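Protein pelota homolog (Archaeoglobus fulgidus, PDB 3OBY) probably recognises stalled ribosomes and cleaves the mRNA they hold, acting as a metal-dependent endoribonuclease of the eukaryotic release factor 1 family. Local coordinates at residues L63-E68 with G83-G88; V38-K43 with H95-T100; G263-Y268 with R339-G344; R280-L285 with R306-S311. All blocks are in the same frame, centred on the assembly; numbering follows the deposited sequence.

In the fold
The N-terminal Sm-fold domain comes first along the chain. Interaction 2 closes a loop from strand 37-40 to strand 94-99. Interaction 1 is nested inside that loop and pairs strands 63-72 and 79-87 as a hairpin. The two touch: Ile65 bonds to Val38 and Gly83 to His95, so all four strands belong to one sheet. The other two contacts lie in the C-terminal domain, and the two pairs follow in series. Interaction 3 joins the end of helix 236-262 to the chain after strand 334-338. Interaction 4, nested within it, packs helix 301-310 on strand 282-288. Arg339 bridges them through Ser311 and Ala281. The centres of interactions 1 and 3 are about 47 Å apart.

Interaction 1. Residues L63-E68 with G83-G88; sequences LGIEVE and GKIVAG
This is the beta hairpin of strands 63-72 and 79-87 in the Sm-fold domain, interrupted by a classic beta bulge. Val86 and Ala87 both face Gly64. The carbonyl O of Gly64 accepts a nearly straight bond from Val86 N (2.8 Å, 171°), while Gly64 N turns to Ala87 O with a more bent one. Further along, Glu66 N bonds to Lys84 O at 3.0 Å, and the return bond from Lys84 N to Glu66 O is weak. The donors of the three stronger bonds sit above the planes of the carbonyls they meet. Ile65 and Ile85 form a non-hydrogen-bonded pair. Their side chains leave from the same face, and Ile65 CG2 lies 4.1 Å from Ile85 CG1. The side chains of Leu63 and Ile85 cross obliquely and touch through Leu63 CD2 and Ile85 CD1. Leu97 of strand 94-99 also packs on Ile65. Glu68 comes over Gly83, its CG 3.4 Å from Gly83 CA. On the face opposite Ile65 and Ile85, Glu66 and Lys84 run side by side. Glu66 is extended, with CG anti to the backbone N. Lys84 starts the same way, then bends at chi3 (77°) and chi4, which brings its NZ to Glu66 OE1 in a 2.7 Å salt bridge.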
# COMPACT_ATOMS: atom_id res chain seq x y z
N LEU A 63 2.88 15.24 19.28
CA LEU A 63 3.93 16.20 19.52
C LEU A 63 4.63 16.52 18.21
O LEU A 63 4.32 15.96 17.17
CB LEU A 63 4.96 15.63 20.50
CG LEU A 63 4.66 15.67 22.00
CD1 LEU A 63 3.18 15.42 22.25
CD2 LEU A 63 5.51 14.63 22.70
N GLY A 64 5.57 17.44 18.30
CA GLY A 64 6.36 17.84 17.17
C GLY A 64 7.79 17.81 17.68
O GLY A 64 8.06 18.27 18.80
N ILE A 65 8.71 17.26 16.90
CA ILE A 65 10.09 17.20 17.33
C ILE A 65 11.04 17.62 16.23
O ILE A 65 10.79 17.37 15.06
CB ILE A 65 10.46 15.78 17.84
CG1 ILE A 65 10.00 14.71 16.85
CG2 ILE A 65 9.82 15.51 19.19
CD1 ILE A 65 11.09 14.17 15.98
N GLU A 66 12.13 18.29 16.62
CA GLU A 66 13.14 18.70 15.66
C GLU A 66 14.11 17.51 15.59
O GLU A 66 15.01 17.38 16.42
CB GLU A 66 13.88 19.95 16.13
CG GLU A 66 15.08 20.30 15.25
CD GLU A 66 15.80 21.55 15.71
OE1 GLU A 66 15.91 21.74 16.94
OE2 GLU A 66 16.27 22.32 14.85
N VAL A 67 13.88 16.66 14.60
CA VAL A 67 14.67 15.45 14.40
C VAL A 67 16.16 15.59 14.65
O VAL A 67 16.83 16.45 14.06
CB VAL A 67 14.45 14.91 12.96
CG1 VAL A 67 15.15 13.57 12.81
CG2 VAL A 67 12.96 14.77 12.69
N GLU A 68 16.69 14.74 15.53
CA GLU A 68 18.12 14.75 15.81
C GLU A 68 18.70 13.40 15.41
O GLU A 68 19.92 13.24 15.32
CB GLU A 68 18.40 15.02 17.29
CG GLU A 68 17.64 16.21 17.86
CD GLU A 68 18.08 16.57 19.27
OE1 GLU A 68 18.45 15.66 20.04
OE2 GLU A 68 18.04 17.77 19.61
N GLY A 83 14.10 13.48 18.66
CA GLY A 83 14.62 14.83 18.66
C GLY A 83 14.11 15.65 19.83
O GLY A 83 13.46 15.13 20.74
N LYS A 84 14.41 16.94 19.80
CA LYS A 84 14.00 17.87 20.85
C LYS A 84 12.58 18.37 20.59
O LYS A 84 12.33 19.00 19.56
CB LYS A 84 14.97 19.06 20.89
CG LYS A 84 14.71 20.05 22.00
CD LYS A 84 15.79 21.14 22.07
CE LYS A 84 15.63 22.20 20.97
NZ LYS A 84 15.80 21.65 19.60
N ILE A 85 11.67 18.09 21.52
CA ILE A 85 10.29 18.52 21.39
C ILE A 85 10.26 20.00 21.04
O ILE A 85 10.96 20.81 21.65
CB ILE A 85 9.50 18.30 22.69
CG1 ILE A 85 9.51 16.81 23.05
CG2 ILE A 85 8.07 18.78 22.52
CD1 ILE A 85 8.66 16.47 24.25
N VAL A 86 9.44 20.37 20.06
CA VAL A 86 9.36 21.76 19.65
C VAL A 86 7.96 22.32 19.85
O VAL A 86 7.80 23.44 20.32
CB VAL A 86 9.75 21.92 18.16
CG1 VAL A 86 8.65 21.35 17.26
CG2 VAL A 86 10.00 23.37 17.84
N ALA A 87 6.96 21.53 19.49
CA ALA A 87 5.58 21.95 19.62
C ALA A 87 4.73 20.80 20.15
O ALA A 87 5.20 19.66 20.24
CB ALA A 87 5.04 22.42 18.28
N GLY A 88 3.48 21.10 20.49
CA GLY A 88 2.59 20.08 21.01
C GLY A 88 2.64 20.00 22.53
O GLY A 88 2.42 21.00 23.22

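Interaction 2. Residues V38-K43 with H95-T100; sequences VFATTK and HTLNIT
Apolar packing carries most of this contact, and Leu97 is at its centre. Its CG is anti to its own carbonyl carbon (chi1 -54°), and its two methyl branches go to different partners. CD1 lies against Val38, 3.5 Å from Val38 CG1, and also touches the Val38 carbonyl O. Those two side chains slide past each other in opposite directions. CD2 meets Ala40, at 3.8 Å from Ala40 CB. Ile99 adds a looser touch, its CD1 4.5 Å from Ala40 CB. Leu105 packs on both Val38 and Ile99.

The polar part lies beyond the end of strand 37-40. Thr42 and His95 reach toward each other tip to tip. Thr42 OG1, anti to the backbone N, is 2.9 Å from His95 NE2 in a hydrogen bond that either atom could donate. The exact place of the ring nitrogen is less sure. At the ring edge, near its plane, Lys43 O is 3.4 Å from His95 CE1. Leu63 packs on both Thr42 and His95.

Strands 37-40 and 94-99 are not sheet neighbours, since 63-72 and 79-87 run between them. The axes of segments 38-40 and 95-99 come within 8.2 Å, with their directions 72° apart. Side chains that point toward each other meet, consistent with a strongly curved antiparallel sheet, as in the Sm fold of this domain.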
# COMPACT_ATOMS: atom_id res chain seq x y z
N VAL A 38 9.00 16.85 12.69
CA VAL A 38 8.01 15.80 12.48
C VAL A 38 6.92 15.80 13.56
O VAL A 38 7.22 15.84 14.76
CB VAL A 38 8.70 14.40 12.48
CG1 VAL A 38 7.67 13.31 12.27
CG2 VAL A 38 9.77 14.37 11.40
N PHE A 39 5.67 15.75 13.12
CA PHE A 39 4.52 15.71 14.02
C PHE A 39 3.83 14.35 13.90
O PHE A 39 3.59 13.87 12.79
CB PHE A 39 3.51 16.79 13.66
CG PHE A 39 3.77 18.12 14.30
CD1 PHE A 39 3.20 18.44 15.53
CD2 PHE A 39 4.59 19.05 13.68
CE1 PHE A 39 3.43 19.67 16.13
CE2 PHE A 39 4.84 20.30 14.26
CZ PHE A 39 4.26 20.61 15.49
N ALA A 40 3.52 13.75 15.03
CA ALA A 40 2.85 12.45 15.06
C ALA A 40 2.23 12.27 16.43
O ALA A 40 2.68 12.89 17.39
CB ALA A 40 3.86 11.33 14.80
N THR A 41 1.20 11.43 16.52
CA THR A 41 0.58 11.18 17.82
C THR A 41 1.41 10.12 18.55
O THR A 41 1.88 9.14 17.96
CB THR A 41 -0.88 10.74 17.68
OG1 THR A 41 -0.95 9.42 17.15
CG2 THR A 41 -1.59 11.66 16.73
N THR A 42 1.58 10.31 19.86
CA THR A 42 2.41 9.40 20.62
C THR A 42 1.97 9.24 22.04
O THR A 42 0.84 9.70 22.39
CB THR A 42 3.88 9.95 20.65
OG1 THR A 42 4.76 8.96 21.16
CG2 THR A 42 4.00 11.16 21.54
N LYS A 43 2.71 8.52 22.88
CA LYS A 43 2.16 8.90 24.12
C LYS A 43 3.07 9.23 25.29
O LYS A 43 4.29 9.42 25.13
CB LYS A 43 0.77 8.20 24.57
CG LYS A 43 0.12 7.17 23.84
CD LYS A 43 1.10 6.19 23.32
CE LYS A 43 0.74 5.74 21.91
NZ LYS A 43 1.81 6.01 20.90
N HIS A 95 11.75 13.71 22.85
CA HIS A 95 10.78 12.64 22.63
C HIS A 95 11.09 11.83 21.38
O HIS A 95 11.86 12.26 20.51
CB HIS A 95 9.39 13.26 22.51
CG HIS A 95 8.27 12.27 22.61
ND1 HIS A 95 7.98 11.59 23.77
CD2 HIS A 95 7.37 11.86 21.69
CE1 HIS A 95 6.94 10.81 23.56
NE2 HIS A 95 6.55 10.95 22.31
N THR A 96 10.49 10.65 21.29
CA THR A 96 10.70 9.76 20.14
C THR A 96 9.39 9.39 19.47
O THR A 96 8.42 8.99 20.12
CB THR A 96 11.41 8.44 20.57
OG1 THR A 96 12.73 8.73 21.05
CG2 THR A 96 11.51 7.49 19.40
N LEU A 97 9.35 9.52 18.15
CA LEU A 97 8.16 9.17 17.39
C LEU A 97 8.49 7.88 16.64
O LEU A 97 9.52 7.79 15.96
CB LEU A 97 7.81 10.30 16.40
CG LEU A 97 7.63 11.75 16.90
CD1 LEU A 97 7.63 12.72 15.73
CD2 LEU A 97 6.34 11.87 17.68
N ASN A 98 7.65 6.86 16.78
CA ASN A 98 7.88 5.59 16.09
C ASN A 98 6.90 5.44 14.93
O ASN A 98 5.70 5.23 15.13
CB ASN A 98 7.73 4.39 17.04
CG ASN A 98 8.92 4.23 17.98
OD1 ASN A 98 10.07 4.24 17.54
ND2 ASN A 98 8.65 4.06 19.26
N ILE A 99 7.40 5.54 13.71
CA ILE A 99 6.56 5.43 12.52
C ILE A 99 6.41 4.00 12.01
O ILE A 99 7.40 3.30 11.81
CB ILE A 99 7.10 6.27 11.36
CG1 ILE A 99 7.48 7.66 11.87
CG2 ILE A 99 6.05 6.37 10.26
CD1 ILE A 99 6.40 8.34 12.69
N THR A 100 5.17 3.58 11.81
CA THR A 100 4.89 2.25 11.26
C THR A 100 3.90 2.42 10.10
O THR A 100 3.31 3.49 9.95
CB THR A 100 4.27 1.29 12.31
OG1 THR A 100 3.03 1.83 12.78
CG2 THR A 100 5.20 1.11 13.47

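Interaction 3. Residues G263-Y268 with R339-G344; sequences GERVAY and RFNVKG
Gly263, with positive phi (58°), closes helix 236-262 through a Schellman motif, and the chain then runs past residues 339-341 with end-to-end directions 141° apart. Asn341 is the main link. Its CG is anti to its carbonyl carbon, and both ends of its amide are used. OD1 accepts a nearly straight bond from Arg265 N at 3.1 Å, with the donor somewhat above the carbonyl plane. ND2 donates to Glu264 OE2 at 3.0 Å, keeping close to its own amide plane. The carboxylate stands almost at a right angle to the amide (86°), and OE2 is met from above the carboxylate plane. Glu264 reaches this position by bending at chi2.

The same oxygen, Glu264 OE2, also forms a salt bridge with Arg265 NH2 at 2.8 Å. The shared acceptor probably helps to fix the guanidinium and the amide together. Arg265 is extended from CG to NE and lies along the backbone of residues 339 and 340. Arg339 O comes to its guanidinium edge, and the bond from Arg265 NE is long and weak, 3.4 Å. A water donates to Val266 O (2.7 Å) and weakly accepts from Lys343 NZ, an indirect link.

Backbone bonds of Arg265 with Leu338 and of Ala267 with Ala336 continue the contact. It is a surface join at the edge of the mixed sheet in the C-terminal eRF1 domain 3, where a Schellman helix end leads into outer strand 266-268.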
# COMPACT_ATOMS: atom_id res chain seq x y z
N GLY A 263 15.62 -19.57 -17.17
CA GLY A 263 17.02 -19.25 -16.92
C GLY A 263 17.35 -17.98 -17.67
O GLY A 263 18.37 -17.90 -18.36
N GLU A 264 16.50 -16.97 -17.53
CA GLU A 264 16.65 -15.71 -18.25
C GLU A 264 16.42 -14.43 -17.45
O GLU A 264 15.36 -14.23 -16.85
CB GLU A 264 15.68 -15.73 -19.44
CG GLU A 264 15.95 -14.74 -20.56
CD GLU A 264 17.20 -15.09 -21.35
OE1 GLU A 264 17.59 -16.28 -21.38
OE2 GLU A 264 17.78 -14.16 -21.96
N ARG A 265 17.42 -13.55 -17.46
CA ARG A 265 17.36 -12.25 -16.80
C ARG A 265 16.97 -12.18 -15.33
O ARG A 265 16.20 -11.31 -14.92
CB ARG A 265 16.44 -11.33 -17.61
CG ARG A 265 16.99 -10.92 -18.97
CD ARG A 265 16.05 -9.99 -19.71
NE ARG A 265 16.68 -9.44 -20.90
CZ ARG A 265 17.11 -10.18 -21.93
NH1 ARG A 265 17.68 -9.59 -22.97
NH2 ARG A 265 16.97 -11.50 -21.91
N VAL A 266 17.50 -13.09 -14.51
CA VAL A 266 17.19 -13.04 -13.09
C VAL A 266 18.40 -13.38 -12.24
O VAL A 266 19.36 -14.01 -12.70
CB VAL A 266 16.04 -14.00 -12.70
CG1 VAL A 266 14.80 -13.67 -13.49
CG2 VAL A 266 16.46 -15.44 -12.91
N ALA A 267 18.34 -12.94 -10.99
CA ALA A 267 19.39 -13.20 -10.03
C ALA A 267 18.69 -13.38 -8.70
O ALA A 267 17.67 -12.74 -8.45
CB ALA A 267 20.36 -12.03 -9.97
N TYR A 268 19.22 -14.26 -7.87
CA TYR A 268 18.65 -14.48 -6.55
C TYR A 268 19.78 -14.90 -5.64
O TYR A 268 20.67 -15.63 -6.03
CB TYR A 268 17.53 -15.54 -6.57
CG TYR A 268 17.82 -16.80 -7.35
CD1 TYR A 268 17.79 -16.81 -8.74
CD2 TYR A 268 18.11 -17.99 -6.69
CE1 TYR A 268 18.03 -17.97 -9.46
CE2 TYR A 268 18.36 -19.16 -7.40
CZ TYR A 268 18.32 -19.15 -8.79
OH TYR A 268 18.58 -20.30 -9.49
N ARG A 339 17.89 -6.49 -16.61
CA ARG A 339 17.73 -5.80 -17.89
C ARG A 339 18.42 -6.61 -18.97
O ARG A 339 18.15 -6.45 -20.16
CB ARG A 339 18.39 -4.42 -17.82
CG ARG A 339 17.71 -3.48 -16.85
CD ARG A 339 18.61 -2.33 -16.42
NE ARG A 339 17.80 -1.34 -15.71
CZ ARG A 339 18.30 -0.35 -14.97
NH1 ARG A 339 19.61 -0.21 -14.84
NH2 ARG A 339 17.47 0.50 -14.38
N PHE A 340 19.33 -7.48 -18.54
CA PHE A 340 20.09 -8.34 -19.42
C PHE A 340 20.85 -9.37 -18.59
O PHE A 340 21.06 -9.17 -17.40
CB PHE A 340 21.09 -7.51 -20.24
CG PHE A 340 21.91 -6.56 -19.41
CD1 PHE A 340 21.58 -5.21 -19.38
CD2 PHE A 340 23.01 -7.01 -18.69
CE1 PHE A 340 22.35 -4.30 -18.64
CE2 PHE A 340 23.78 -6.12 -17.95
CZ PHE A 340 23.45 -4.76 -17.93
N ASN A 341 21.24 -10.48 -19.22
CA ASN A 341 21.97 -11.52 -18.51
C ASN A 341 23.32 -10.98 -18.08
O ASN A 341 23.77 -9.97 -18.62
CB ASN A 341 22.17 -12.74 -19.41
CG ASN A 341 20.86 -13.38 -19.82
OD1 ASN A 341 20.08 -13.82 -18.97
ND2 ASN A 341 20.62 -13.45 -21.12
N VAL A 342 23.94 -11.64 -17.11
CA VAL A 342 25.25 -11.20 -16.62
C VAL A 342 26.17 -12.39 -16.34
O VAL A 342 27.38 -12.22 -16.14
CB VAL A 342 25.11 -10.35 -15.34
CG1 VAL A 342 24.33 -9.08 -15.64
CG2 VAL A 342 24.42 -11.15 -14.25
N LYS A 343 25.60 -13.59 -16.32
CA LYS A 343 26.38 -14.78 -16.06
C LYS A 343 27.55 -14.97 -17.02
O LYS A 343 28.57 -15.56 -16.66
CB LYS A 343 25.48 -16.01 -16.06
CG LYS A 343 24.70 -16.19 -14.78
CD LYS A 343 25.62 -16.03 -13.56
CE LYS A 343 25.00 -16.61 -12.31
NZ LYS A 343 23.62 -16.11 -12.10
N GLY A 344 27.40 -14.45 -18.24
CA GLY A 344 28.46 -14.58 -19.23
C GLY A 344 29.67 -13.72 -18.92
O GLY A 344 30.79 -14.26 -18.84
O HOH W 1 21.97 -13.45 -12.91

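Interaction 4. Residues R280-L285 with R306-S311; sequences RAIEVL and REVEES
Arg280 sends CG anti to its carbonyl carbon (chi1 -66°) and then bends at chi2 (-65°), so that its side chain swings toward helix 301-310. Glu307 is extended beyond CG and comes to meet it. Arg280 NH1 and Glu307 OE2 are 3.5 Å apart. This salt bridge is one of charge alone, because the oxygen lies well out of the guanidinium plane and no N-H points at it. Glu307 CB lies over a face of the same group. His277 serves both partners, its carbonyl taking Arg280 NH2 and its NE2 bonding Glu307 OE2.

Ser311 OG is at the guanidinium edge, in plane, and 3.2 Å from Arg280 CD. A water joins the three residues: it accepts from Arg280 NE at 2.8 Å, donates to Glu307 O and bonds Ser311 OG. A second water donates to Ile282 O (2.7 Å) and Val308 O (2.9 Å), linking the strand backbone to the last turn of the helix.

Val308 supplies the apolar part. Its CG1, anti to the backbone N, meets Ile282 CG2 at 3.7 Å, and the two side chains cross at about a right angle. Its other methyl, CG2, lies 4.0 Å from Leu285 CD2.

Helix 301-310 thus packs on strand 282-288. It lies in the connection from that strand to its parallel neighbour 314-318, a beta-alpha-beta crossover in the alpha-beta fold of eRF1 domain 3.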
# COMPACT_ATOMS: atom_id res chain seq x y z
N ARG A 280 24.96 -2.82 -13.01
CA ARG A 280 23.73 -2.05 -12.96
C ARG A 280 22.66 -2.65 -13.88
O ARG A 280 21.97 -1.95 -14.62
CB ARG A 280 24.00 -0.59 -13.34
CG ARG A 280 24.89 0.15 -12.33
CD ARG A 280 24.20 0.31 -10.97
NE ARG A 280 25.00 1.09 -10.03
CZ ARG A 280 25.97 0.60 -9.26
NH1 ARG A 280 26.63 1.40 -8.45
NH2 ARG A 280 26.26 -0.69 -9.29
N ALA A 281 22.54 -3.97 -13.80
CA ALA A 281 21.58 -4.72 -14.59
C ALA A 281 20.26 -4.93 -13.86
O ALA A 281 19.39 -5.65 -14.34
CB ALA A 281 22.16 -6.07 -14.95
N ILE A 282 20.11 -4.29 -12.70
CA ILE A 282 18.88 -4.46 -11.94
C ILE A 282 17.76 -3.50 -12.32
O ILE A 282 17.87 -2.29 -12.13
CB ILE A 282 19.13 -4.37 -10.42
CG1 ILE A 282 19.87 -5.61 -9.93
CG2 ILE A 282 17.81 -4.29 -9.68
CD1 ILE A 282 21.23 -5.81 -10.55
N GLU A 283 16.70 -4.08 -12.85
CA GLU A 283 15.51 -3.34 -13.25
C GLU A 283 14.63 -3.29 -12.00
O GLU A 283 14.19 -2.23 -11.58
CB GLU A 283 14.79 -4.09 -14.36
CG GLU A 283 13.57 -3.40 -14.94
CD GLU A 283 12.71 -4.36 -15.76
OE1 GLU A 283 11.83 -5.04 -15.18
OE2 GLU A 283 12.92 -4.45 -16.99
N VAL A 284 14.40 -4.46 -11.42
CA VAL A 284 13.56 -4.55 -10.24
C VAL A 284 14.23 -5.38 -9.18
O VAL A 284 14.47 -6.57 -9.39
CB VAL A 284 12.21 -5.21 -10.57
CG1 VAL A 284 11.29 -5.14 -9.37
CG2 VAL A 284 11.58 -4.52 -11.77
N LEU A 285 14.52 -4.76 -8.04
CA LEU A 285 15.15 -5.44 -6.90
C LEU A 285 14.06 -5.89 -5.94
O LEU A 285 13.27 -5.07 -5.48
CB LEU A 285 16.10 -4.49 -6.16
CG LEU A 285 16.83 -5.12 -4.97
CD1 LEU A 285 17.85 -6.13 -5.46
CD2 LEU A 285 17.52 -4.04 -4.15
N ARG A 306 19.59 2.12 -2.51
CA ARG A 306 19.68 3.50 -3.01
C ARG A 306 20.30 3.46 -4.40
O ARG A 306 19.82 4.12 -5.32
CB ARG A 306 20.57 4.36 -2.11
CG ARG A 306 20.27 4.30 -0.62
CD ARG A 306 21.43 4.88 0.17
NE ARG A 306 21.41 4.48 1.58
CZ ARG A 306 22.45 4.61 2.41
NH1 ARG A 306 23.59 5.13 1.97
NH2 ARG A 306 22.35 4.20 3.67
N GLU A 307 21.37 2.68 -4.54
CA GLU A 307 22.08 2.55 -5.80
C GLU A 307 21.23 1.98 -6.92
O GLU A 307 21.35 2.40 -8.07
CB GLU A 307 23.35 1.72 -5.62
CG GLU A 307 24.45 2.46 -4.88
CD GLU A 307 25.74 1.68 -4.75
OE1 GLU A 307 26.71 2.23 -4.20
OE2 GLU A 307 25.78 0.51 -5.20
N VAL A 308 20.36 1.02 -6.60
CA VAL A 308 19.50 0.45 -7.62
C VAL A 308 18.59 1.54 -8.17
O VAL A 308 18.45 1.70 -9.38
CB VAL A 308 18.64 -0.69 -7.06
CG1 VAL A 308 17.50 -1.00 -8.03
CG2 VAL A 308 19.50 -1.93 -6.84
N GLU A 309 17.96 2.29 -7.26
CA GLU A 309 17.06 3.37 -7.65
C GLU A 309 17.83 4.46 -8.38
O GLU A 309 17.41 4.90 -9.45
CB GLU A 309 16.34 3.95 -6.43
CG GLU A 309 15.50 2.93 -5.65
CD GLU A 309 14.60 3.57 -4.59
OE1 GLU A 309 15.01 4.56 -3.94
OE2 GLU A 309 13.48 3.06 -4.38
N GLU A 310 18.95 4.89 -7.83
CA GLU A 310 19.75 5.92 -8.47
C GLU A 310 20.08 5.53 -9.91
O GLU A 310 20.47 6.37 -10.71
CB GLU A 310 21.04 6.15 -7.69
CG GLU A 310 20.83 6.99 -6.46
CD GLU A 310 21.99 6.90 -5.50
OE1 GLU A 310 23.06 6.43 -5.92
OE2 GLU A 310 21.82 7.31 -4.33
N SER A 311 19.91 4.26 -10.24
CA SER A 311 20.18 3.79 -11.58
C SER A 311 18.89 3.46 -12.32
O SER A 311 18.90 2.69 -13.28
CB SER A 311 21.10 2.57 -11.55
OG SER A 311 22.45 2.97 -11.39
O HOH W 2 24.09 3.47 -8.93
O HOH W 3 19.44 -0.28 -11.20